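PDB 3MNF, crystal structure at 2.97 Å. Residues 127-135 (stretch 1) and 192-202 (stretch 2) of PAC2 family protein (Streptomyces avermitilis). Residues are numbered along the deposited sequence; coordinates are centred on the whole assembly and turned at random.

Stretch 1 127-135: PHTRPVPVS
Stretch 2, residues 192-202: PKATLALLNRL

After a turn at His 128 and Thr 129, the chain from Arg 130 to Ser 135 is extended, loop through Pro 133 and strand from Val 134, and lies along one face of the helix 192-202, running the same way: Val 132 sits over Ala 194 (CA to CA 6.1 Å) and Val 134 over Leu 198 (CA to CA 6.8 Å). The helix is regular, with i to i+4 bonds such as Ala 197 N to Lys 193 O (3.1 Å). Extended phi/psi (Val 132 -81/124, Pro 133 -72/133, Val 134 -120/126) make side chains alternate, so Val 132 and Val 134, both t, point toward the helix while Pro 133 and Ser 135 point away. Ala 197 is the small site between the two valines: its CB lies 3.8 Å from Val 132 CB and 3.8 Å from Val 134 CG2, and its methyl sits in the notch between the two valine side chains. Val 132 also packs on Ala 194 (CG1 to CB 4.1 Å) and sets CG2 3.9 Å from Lys 193 CE. Val 134 CG1 fits between Leu 198 CD2 (4.4 Å; m, t) and Arg 201 CG (3.9 Å; chi1 t, chi2 p). Lys 193, t at all four chi angles, reaches past Val 132 to the preceding turn, where its NZ donates hydrogen bonds to His 128 O and Arg 130 O, each 3.1 Å away. The contact buries 369 Å², both sides summed.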

ATOM      1  N   PRO A 127     -30.202 -22.133  28.451  1.00118.67           N
ATOM      2  CA  PRO A 127     -30.788 -23.365  27.894  1.00120.23           C
ATOM      3  C   PRO A 127     -31.587 -23.137  26.614  1.00117.46           C
ATOM      4  O   PRO A 127     -32.025 -22.015  26.357  1.00115.39           O
ATOM      5  CB  PRO A 127     -31.755 -23.809  28.992  1.00125.66           C
ATOM      6  CG  PRO A 127     -32.074 -22.545  29.745  1.00125.91           C
ATOM      7  CD  PRO A 127     -30.756 -21.841  29.786  1.00122.51           C
ATOM      8  N   HIS A 128     -31.779 -24.194  25.826  1.00117.77           N
ATOM      9  CA  HIS A 128     -32.701 -24.142  24.693  1.00116.39           C
ATOM     10  C   HIS A 128     -34.145 -24.102  25.208  1.00119.85           C
ATOM     11  O   HIS A 128     -35.050 -23.625  24.523  1.00119.27           O
ATOM     12  CB  HIS A 128     -32.475 -25.317  23.726  1.00116.83           C
ATOM     13  CG  HIS A 128     -32.890 -26.653  24.270  1.00122.20           C
ATOM     14  ND1 HIS A 128     -31.986 -27.582  24.739  1.00123.53           N
ATOM     15  CD2 HIS A 128     -34.115 -27.219  24.411  1.00126.50           C
ATOM     16  CE1 HIS A 128     -32.634 -28.657  25.151  1.00128.54           C
ATOM     17  NE2 HIS A 128     -33.927 -28.462  24.964  1.00130.09           N
ATOM     18  N   THR A 129     -34.336 -24.591  26.434  1.00123.88           N
ATOM     19  CA  THR A 129     -35.641 -24.676  27.083  1.00127.79           C
ATOM     20  C   THR A 129     -36.206 -23.302  27.488  1.00126.77           C
ATOM     21  O   THR A 129     -37.148 -23.230  28.287  1.00131.02           O
ATOM     22  CB  THR A 129     -35.548 -25.603  28.300  1.00132.52           C
ATOM     23  N   ARG A 130     -35.650 -22.230  26.923  1.00121.36           N
ATOM     24  CA  ARG A 130     -35.939 -20.867  27.359  1.00120.41           C
ATOM     25  C   ARG A 130     -35.545 -19.848  26.282  1.00115.36           C
ATOM     26  O   ARG A 130     -34.635 -20.115  25.495  1.00112.34           O
ATOM     27  CB  ARG A 130     -35.195 -20.573  28.655  1.00121.63           C
ATOM     28  N   PRO A 131     -36.217 -18.674  26.243  1.00114.87           N
ATOM     29  CA  PRO A 131     -35.947 -17.641  25.232  1.00110.41           C
ATOM     30  C   PRO A 131     -34.503 -17.133  25.191  1.00106.56           C
ATOM     31  O   PRO A 131     -33.793 -17.170  26.210  1.00107.78           O
ATOM     32  CB  PRO A 131     -36.886 -16.495  25.627  1.00111.96           C
ATOM     33  CG  PRO A 131     -37.257 -16.776  27.044  1.00116.82           C
ATOM     34  CD  PRO A 131     -37.332 -18.267  27.112  1.00119.11           C
ATOM     35  N   VAL A 132     -34.109 -16.650  24.007  1.00102.16           N
ATOM     36  CA  VAL A 132     -32.751 -16.199  23.703  1.00 97.70           C
ATOM     37  C   VAL A 132     -32.504 -14.777  24.208  1.00 96.49           C
ATOM     38  O   VAL A 132     -33.237 -13.858  23.835  1.00 96.30           O
ATOM     39  CB  VAL A 132     -32.489 -16.245  22.175  1.00 94.29           C
ATOM     40  CG1 VAL A 132     -31.160 -15.587  21.821  1.00 90.26           C
ATOM     41  CG2 VAL A 132     -32.525 -17.674  21.674  1.00 95.45           C
ATOM     42  N   PRO A 133     -31.468 -14.587  25.052  1.00 96.06           N
ATOM     43  CA  PRO A 133     -31.114 -13.241  25.505  1.00 94.96           C
ATOM     44  C   PRO A 133     -30.470 -12.453  24.388  1.00 90.49           C
ATOM     45  O   PRO A 133     -29.592 -12.962  23.699  1.00 88.24           O
ATOM     46  CB  PRO A 133     -30.077 -13.483  26.613  1.00 95.99           C
ATOM     47  CG  PRO A 133     -30.045 -14.934  26.848  1.00 98.14           C
ATOM     48  CD  PRO A 133     -30.571 -15.605  25.621  1.00 97.02           C
ATOM     49  N   VAL A 134     -30.932 -11.225  24.211  1.00 89.86           N
ATOM     50  CA  VAL A 134     -30.304 -10.267  23.324  1.00 86.40           C
ATOM     51  C   VAL A 134     -29.906  -9.069  24.172  1.00 87.42           C
ATOM     52  O   VAL A 134     -30.735  -8.509  24.870  1.00 90.56           O
ATOM     53  CB  VAL A 134     -31.279  -9.800  22.222  1.00 85.51           C
ATOM     54  CG1 VAL A 134     -30.609  -8.783  21.318  1.00 82.72           C
ATOM     55  CG2 VAL A 134     -31.783 -10.974  21.411  1.00 84.44           C
ATOM     56  N   SER A 135     -28.645  -8.670  24.124  1.00 85.79           N
ATOM     57  CA  SER A 135     -28.208  -7.477  24.848  1.00 87.38           C
ATOM     58  C   SER A 135     -27.507  -6.491  23.932  1.00 84.75           C
ATOM     59  O   SER A 135     -26.830  -6.893  23.007  1.00 82.31           O
ATOM     60  CB  SER A 135     -27.301  -7.852  26.019  1.00 89.02           C
ATOM     61  OG  SER A 135     -26.299  -8.758  25.608  1.00 87.17           O
ATOM     62  N   PRO A 192     -32.436 -20.829  13.845  1.00 94.77           N
ATOM     63  CA  PRO A 192     -33.516 -19.900  13.517  1.00 93.67           C
ATOM     64  C   PRO A 192     -34.070 -19.169  14.736  1.00 92.85           C
ATOM     65  O   PRO A 192     -34.478 -18.013  14.617  1.00 91.54           O
ATOM     66  CB  PRO A 192     -34.591 -20.810  12.922  1.00 97.17           C
ATOM     67  CG  PRO A 192     -33.879 -22.075  12.567  1.00 98.95           C
ATOM     68  CD  PRO A 192     -32.862 -22.221  13.630  1.00 98.30           C
ATOM     69  N   LYS A 193     -34.075 -19.829  15.894  1.00 93.47           N
ATOM     70  CA  LYS A 193     -34.598 -19.223  17.116  1.00 93.11           C
ATOM     71  C   LYS A 193     -33.863 -17.931  17.508  1.00 89.44           C
ATOM     72  O   LYS A 193     -34.506 -16.947  17.872  1.00 89.69           O
ATOM     73  CB  LYS A 193     -34.611 -20.233  18.268  1.00 95.89           C
ATOM     74  CG  LYS A 193     -35.256 -19.711  19.552  1.00 96.78           C
ATOM     75  CD  LYS A 193     -35.384 -20.790  20.602  1.00 99.98           C
ATOM     76  CE  LYS A 193     -35.521 -20.194  21.989  1.00100.91           C
ATOM     77  NZ  LYS A 193     -36.041 -21.185  22.972  1.00105.36           N
ATOM     78  N   ALA A 194     -32.535 -17.936  17.418  1.00 86.08           N
ATOM     79  CA  ALA A 194     -31.728 -16.754  17.744  1.00 82.79           C
ATOM     80  C   ALA A 194     -31.730 -15.681  16.649  1.00 79.78           C
ATOM     81  O   ALA A 194     -31.638 -14.481  16.935  1.00 78.27           O
ATOM     82  CB  ALA A 194     -30.306 -17.145  18.079  1.00 81.69           C
ATOM     83  N   THR A 195     -31.807 -16.111  15.396  1.00 78.71           N
ATOM     84  CA  THR A 195     -31.956 -15.170  14.305  1.00 76.49           C
ATOM     85  C   THR A 195     -33.214 -14.363  14.586  1.00 77.94           C
ATOM     86  O   THR A 195     -33.214 -13.129  14.509  1.00 76.94           O
ATOM     87  CB  THR A 195     -32.056 -15.897  12.963  1.00 76.72           C
ATOM     88  OG1 THR A 195     -30.842 -16.621  12.738  1.00 75.19           O
ATOM     89  CG2 THR A 195     -32.270 -14.913  11.831  1.00 75.17           C
ATOM     90  N   LEU A 196     -34.270 -15.077  14.957  1.00 80.51           N
ATOM     91  CA  LEU A 196     -35.552 -14.467  15.215  1.00 82.52           C
ATOM     92  C   LEU A 196     -35.474 -13.511  16.395  1.00 82.41           C
ATOM     93  O   LEU A 196     -36.113 -12.456  16.379  1.00 83.43           O
ATOM     94  CB  LEU A 196     -36.603 -15.543  15.463  1.00 86.16           C
ATOM     95  CG  LEU A 196     -38.056 -15.099  15.598  1.00 89.17           C
ATOM     96  CD1 LEU A 196     -38.443 -14.165  14.453  1.00 87.16           C
ATOM     97  CD2 LEU A 196     -38.996 -16.327  15.689  1.00 92.02           C
ATOM     98  N   ALA A 197     -34.682 -13.866  17.405  1.00 81.55           N
ATOM     99  CA  ALA A 197     -34.553 -13.032  18.589  1.00 81.37           C
ATOM    100  C   ALA A 197     -33.936 -11.683  18.218  1.00 78.94           C
ATOM    101  O   ALA A 197     -34.378 -10.641  18.703  1.00 79.86           O
ATOM    102  CB  ALA A 197     -33.748 -13.736  19.642  1.00 81.12           C
ATOM    103  N   LEU A 198     -32.940 -11.718  17.328  1.00 76.48           N
ATOM    104  CA  LEU A 198     -32.274 -10.514  16.834  1.00 74.33           C
ATOM    105  C   LEU A 198     -33.254  -9.657  16.059  1.00 75.62           C
ATOM    106  O   LEU A 198     -33.392  -8.461  16.338  1.00 76.09           O
ATOM    107  CB  LEU A 198     -31.068 -10.854  15.947  1.00 71.12           C
ATOM    108  CG  LEU A 198     -29.791 -11.393  16.598  1.00 69.62           C
ATOM    109  CD1 LEU A 198     -28.820 -11.771  15.524  1.00 66.58           C
ATOM    110  CD2 LEU A 198     -29.127 -10.427  17.568  1.00 68.58           C
ATOM    111  N   LEU A 199     -33.946 -10.282  15.104  1.00 76.87           N
ATOM    112  CA  LEU A 199     -34.892  -9.573  14.256  1.00 78.28           C
ATOM    113  C   LEU A 199     -35.997  -8.888  15.049  1.00 81.60           C
ATOM    114  O   LEU A 199     -36.317  -7.737  14.775  1.00 81.94           O
ATOM    115  CB  LEU A 199     -35.471 -10.498  13.195  1.00 79.13           C
ATOM    116  CG  LEU A 199     -34.515 -10.754  12.033  1.00 76.57           C
ATOM    117  CD1 LEU A 199     -35.243 -11.454  10.903  1.00 77.98           C
ATOM    118  CD2 LEU A 199     -33.907  -9.465  11.548  1.00 72.13           C
ATOM    119  N   ASN A 200     -36.558  -9.578  16.038  1.00 84.54           N
ATOM    120  CA  ASN A 200     -37.527  -8.952  16.929  1.00 88.60           C
ATOM    121  C   ASN A 200     -36.975  -7.705  17.627  1.00 88.42           C
ATOM    122  O   ASN A 200     -37.664  -6.682  17.709  1.00 90.41           O
ATOM    123  CB  ASN A 200     -38.050  -9.951  17.958  1.00 91.38           C
ATOM    124  CG  ASN A 200     -38.906 -11.044  17.325  1.00 95.13           C
ATOM    125  OD1 ASN A 200     -39.694 -10.778  16.409  1.00 96.37           O
ATOM    126  ND2 ASN A 200     -38.751 -12.288  17.808  1.00 97.30           N
ATOM    127  N   ARG A 201     -35.733  -7.778  18.109  1.00 86.29           N
ATOM    128  CA  ARG A 201     -35.185  -6.701  18.915  1.00 86.40           C
ATOM    129  C   ARG A 201     -34.861  -5.500  18.031  1.00 84.43           C
ATOM    130  O   ARG A 201     -35.028  -4.349  18.427  1.00 85.74           O
ATOM    131  CB  ARG A 201     -33.970  -7.186  19.701  1.00 85.13           C
ATOM    132  CG  ARG A 201     -33.276  -6.102  20.542  1.00 87.87           C
ATOM    133  CD  ARG A 201     -33.934  -5.889  21.904  1.00 95.62           C
ATOM    134  NE  ARG A 201     -33.440  -4.700  22.615  1.00 99.91           N
ATOM    135  CZ  ARG A 201     -33.822  -3.443  22.358  1.00104.30           C
ATOM    136  NH1 ARG A 201     -34.679  -3.176  21.374  1.00106.08           N
ATOM    137  NH2 ARG A 201     -33.343  -2.433  23.083  1.00106.97           N
ATOM    138  N   LEU A 202     -34.417  -5.794  16.818  1.00 81.78           N
ATOM    139  CA  LEU A 202     -34.125  -4.781  15.823  1.00 80.16           C
ATOM    140  C   LEU A 202     -35.371  -3.998  15.471  1.00 83.12           C
ATOM    141  O   LEU A 202     -35.318  -2.793  15.270  1.00 83.28           O
ATOM    142  CB  LEU A 202     -33.572  -5.451  14.567  1.00 77.52           C
ATOM    143  CG  LEU A 202     -33.229  -4.551  13.384  1.00 75.64           C
ATOM    144  CD1 LEU A 202     -32.096  -3.595  13.758  1.00 73.23           C
ATOM    145  CD2 LEU A 202     -32.881  -5.392  12.160  1.00 72.63           C
TER